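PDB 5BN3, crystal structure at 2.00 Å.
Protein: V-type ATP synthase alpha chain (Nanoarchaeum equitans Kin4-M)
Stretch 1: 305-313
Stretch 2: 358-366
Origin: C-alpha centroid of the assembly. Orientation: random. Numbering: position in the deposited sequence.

Stretch 1 (305-313) GEYFRDQGY
Stretch 2 358-366: ERSGRVRTL

Contact between the end of a helix that enters from earlier in the chain and includes Gly305 to Arg309, and a segment of the same chain that includes strand residues Gly361 to Arg364, touching residues being at least 50 positions apart; together the stretches bury 337 Å². The two run in the same general sense: Glu306 CA lies 7.7 Å from Arg359 CA, and Asp310 CA closes to 5.4 Å from Thr365 CA. Helical bonds join Arg309 N to Gly305 O (3.0 Å) and Asp310 N to Glu306 O (2.8 Å). A type I turn from Arg309 to Gly312 closes this end, with Gly312 N bonded to Arg309 O at 2.9 Å. Gly312 leaves helical space at phi/psi 87/31 in a Schellman motif, where a CB would jam against the preceding carbonyl; Gly361, at 135/158, is constrained in the same way.

At the wide end, Glu306 (m, t, chi3 -35°) points its CA-to-CB bond toward the other stretch and meets the extended Arg359 (m, t, t, chi4 -164°) in a salt bridge. The hydrogen bond within it, Arg359 NH1 to Glu306 OE1 at 3.0 Å, is weak, its N-H...acceptor angle being 123°. Both carboxylate oxygens of Glu306 and Arg359 NH2 have further partners elsewhere in the structure.

Arg309 (t, t, p, chi4 -173°) starts sideways, but its end comes nearer the other stretch. Arg309 NE and Arg309 NH2 both donate to Asp310 OD1, at 3.2 and 3.0 Å, forming a salt bridge with the neighbouring residue; Arg309 NH2 is also bonded elsewhere in the structure. Arg309 NH1 remains 3.9 Å from Arg359 O; one water spans this gap, accepting from Arg309 NH1 (2.6 Å) and donating to Arg359 O (2.8 Å) and Gly361 O (3.0 Å). The carbonyls of Arg359 and Gly361 thus each receive a hydrogen bond from the water, with no direct one from the guanidinium. The aliphatic part of Arg309 packs on Val363 (m), with Arg309 CD 3.6 Å from Val363 CG2.

Asp310 (m, chi2 -20°) takes a second water: Asp310 OD1 accepts from it at 2.6 Å, and Leu366 N donates to it at 3.3 Å. Asp310 OD1 therefore gathers three donors, two from Arg309 and one from water, while OD2 is bonded elsewhere in the structure.

Where the backbones are closest, Thr365 (chi1 p, phi/psi -71/170) directs its CA-to-CB bond toward the other stretch. Thr365 CG2 lies 3.3 Å from Arg309 O, a carbonyl already engaged by Gly312 N, and Thr365 CB lies 3.7 Å from Asp310 O. These are packing contacts; Thr365 OG1 is hydrogen-bonded to a residue flanking one of the stretches.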

# COMPACT_ATOMS: atom_id res chain seq x y z
N GLY A 305 -13.56 10.87 37.29
CA GLY A 305 -12.26 10.54 37.84
C GLY A 305 -11.59 11.73 38.49
O GLY A 305 -11.02 11.61 39.58
N GLU A 306 -11.66 12.88 37.82
CA GLU A 306 -11.11 14.11 38.36
C GLU A 306 -11.83 14.51 39.63
O GLU A 306 -11.22 15.04 40.56
CB GLU A 306 -11.23 15.24 37.33
CG GLU A 306 -10.31 15.12 36.13
CD GLU A 306 -10.54 16.23 35.13
OE1 GLU A 306 -11.71 16.66 34.97
OE2 GLU A 306 -9.56 16.70 34.51
N TYR A 307 -13.14 14.27 39.66
CA TYR A 307 -13.98 14.63 40.81
C TYR A 307 -13.54 13.92 42.08
O TYR A 307 -13.42 14.54 43.14
CB TYR A 307 -15.45 14.33 40.50
CG TYR A 307 -16.38 14.44 41.68
CD1 TYR A 307 -16.63 15.66 42.29
CD2 TYR A 307 -17.03 13.32 42.19
CE1 TYR A 307 -17.49 15.77 43.37
CE2 TYR A 307 -17.89 13.41 43.27
CZ TYR A 307 -18.12 14.64 43.85
OH TYR A 307 -18.97 14.73 44.92
N PHE A 308 -13.30 12.62 41.98
CA PHE A 308 -12.85 11.86 43.14
C PHE A 308 -11.39 12.16 43.46
O PHE A 308 -10.97 12.09 44.62
CB PHE A 308 -13.09 10.36 42.94
CG PHE A 308 -14.52 9.95 43.16
CD1 PHE A 308 -15.01 9.76 44.44
CD2 PHE A 308 -15.37 9.75 42.08
CE1 PHE A 308 -16.32 9.37 44.65
CE2 PHE A 308 -16.69 9.36 42.28
CZ PHE A 308 -17.16 9.17 43.57
N ARG A 309 -10.62 12.50 42.43
CA ARG A 309 -9.25 12.97 42.63
C ARG A 309 -9.24 14.25 43.46
O ARG A 309 -8.39 14.42 44.34
CB ARG A 309 -8.59 13.24 41.27
CG ARG A 309 -7.19 13.83 41.36
CD ARG A 309 -6.84 14.60 40.10
NE ARG A 309 -7.70 15.77 39.94
CZ ARG A 309 -7.72 16.55 38.86
NH1 ARG A 309 -6.93 16.28 37.83
NH2 ARG A 309 -8.54 17.59 38.81
N ASP A 310 -10.20 15.13 43.19
CA ASP A 310 -10.29 16.41 43.90
C ASP A 310 -10.64 16.25 45.38
O ASP A 310 -10.44 17.17 46.17
CB ASP A 310 -11.32 17.31 43.21
CG ASP A 310 -10.87 17.76 41.83
OD1 ASP A 310 -9.65 17.72 41.55
OD2 ASP A 310 -11.74 18.18 41.04
N GLN A 311 -11.15 15.08 45.75
CA GLN A 311 -11.45 14.79 47.15
C GLN A 311 -10.21 14.31 47.88
O GLN A 311 -10.25 14.04 49.08
CB GLN A 311 -12.56 13.73 47.26
CG GLN A 311 -13.89 14.14 46.65
CD GLN A 311 -14.93 13.03 46.69
OE1 GLN A 311 -14.90 12.17 47.57
NE2 GLN A 311 -15.84 13.04 45.72
N GLY A 312 -9.10 14.19 47.16
CA GLY A 312 -7.86 13.74 47.75
C GLY A 312 -7.75 12.23 47.72
O GLY A 312 -7.13 11.62 48.60
N TYR A 313 -8.35 11.62 46.71
CA TYR A 313 -8.32 10.17 46.56
C TYR A 313 -7.49 9.75 45.35
O TYR A 313 -7.21 10.56 44.46
CB TYR A 313 -9.74 9.61 46.44
CG TYR A 313 -10.52 9.58 47.74
CD1 TYR A 313 -10.09 8.80 48.81
CD2 TYR A 313 -11.69 10.31 47.89
CE1 TYR A 313 -10.80 8.77 49.99
CE2 TYR A 313 -12.41 10.27 49.07
CZ TYR A 313 -11.96 9.50 50.12
OH TYR A 313 -12.67 9.46 51.30
N GLU A 358 -4.20 13.83 28.97
CA GLU A 358 -3.60 14.93 29.72
C GLU A 358 -4.35 15.22 31.02
O GLU A 358 -3.90 16.04 31.83
CB GLU A 358 -3.51 16.19 28.86
N ARG A 359 -5.49 14.56 31.22
CA ARG A 359 -6.25 14.70 32.46
C ARG A 359 -5.67 13.83 33.57
O ARG A 359 -5.98 14.03 34.74
CB ARG A 359 -7.71 14.32 32.23
CG ARG A 359 -8.49 15.26 31.33
CD ARG A 359 -9.96 15.23 31.71
NE ARG A 359 -10.83 15.86 30.72
CZ ARG A 359 -12.08 16.22 30.96
NH1 ARG A 359 -12.61 16.04 32.16
NH2 ARG A 359 -12.80 16.78 30.00
N SER A 360 -4.84 12.86 33.19
CA SER A 360 -4.20 12.00 34.18
C SER A 360 -3.17 12.81 34.95
O SER A 360 -2.82 13.92 34.54
CB SER A 360 -3.53 10.81 33.51
OG SER A 360 -2.40 11.22 32.77
N GLY A 361 -2.70 12.28 36.07
CA GLY A 361 -1.67 12.95 36.83
C GLY A 361 -1.93 12.97 38.31
O GLY A 361 -3.07 12.82 38.76
N ARG A 362 -0.86 13.14 39.09
CA ARG A 362 -0.96 13.32 40.52
C ARG A 362 -0.90 14.81 40.81
O ARG A 362 -0.04 15.52 40.28
CB ARG A 362 0.20 12.59 41.21
CG ARG A 362 0.21 12.67 42.72
CD ARG A 362 1.22 11.70 43.30
NE ARG A 362 2.36 12.38 43.91
CZ ARG A 362 2.40 12.76 45.18
NH1 ARG A 362 1.36 12.55 45.98
NH2 ARG A 362 3.48 13.36 45.66
N VAL A 363 -1.83 15.31 41.62
CA VAL A 363 -1.94 16.76 41.81
C VAL A 363 -2.11 17.18 43.27
O VAL A 363 -2.48 16.37 44.13
CB VAL A 363 -3.13 17.36 41.02
CG1 VAL A 363 -3.02 17.03 39.54
CG2 VAL A 363 -4.45 16.85 41.57
N ARG A 364 -1.82 18.45 43.53
CA ARG A 364 -2.26 19.10 44.75
C ARG A 364 -3.65 19.65 44.46
O ARG A 364 -3.81 20.50 43.57
CB ARG A 364 -1.31 20.23 45.12
CG ARG A 364 -1.59 20.86 46.48
CD ARG A 364 -1.25 19.90 47.61
NE ARG A 364 0.17 19.56 47.62
CZ ARG A 364 0.71 18.64 48.41
NH1 ARG A 364 -0.04 17.96 49.26
NH2 ARG A 364 2.02 18.40 48.34
N THR A 365 -4.65 19.17 45.18
CA THR A 365 -6.04 19.58 44.95
C THR A 365 -6.30 21.01 45.40
O THR A 365 -5.46 21.62 46.07
CB THR A 365 -7.03 18.64 45.66
OG1 THR A 365 -6.88 18.77 47.08
CG2 THR A 365 -6.79 17.20 45.26
N LEU A 366 -7.46 21.55 45.04
CA LEU A 366 -7.84 22.90 45.44
C LEU A 366 -7.94 23.02 46.96
O LEU A 366 -7.75 24.10 47.51
CB LEU A 366 -9.17 23.31 44.79
CG LEU A 366 -9.15 23.57 43.28
CD1 LEU A 366 -10.49 24.09 42.78
CD2 LEU A 366 -8.05 24.55 42.94
O HOH W 1 -5.12 14.46 37.39
O HOH W 2 -8.44 19.84 42.43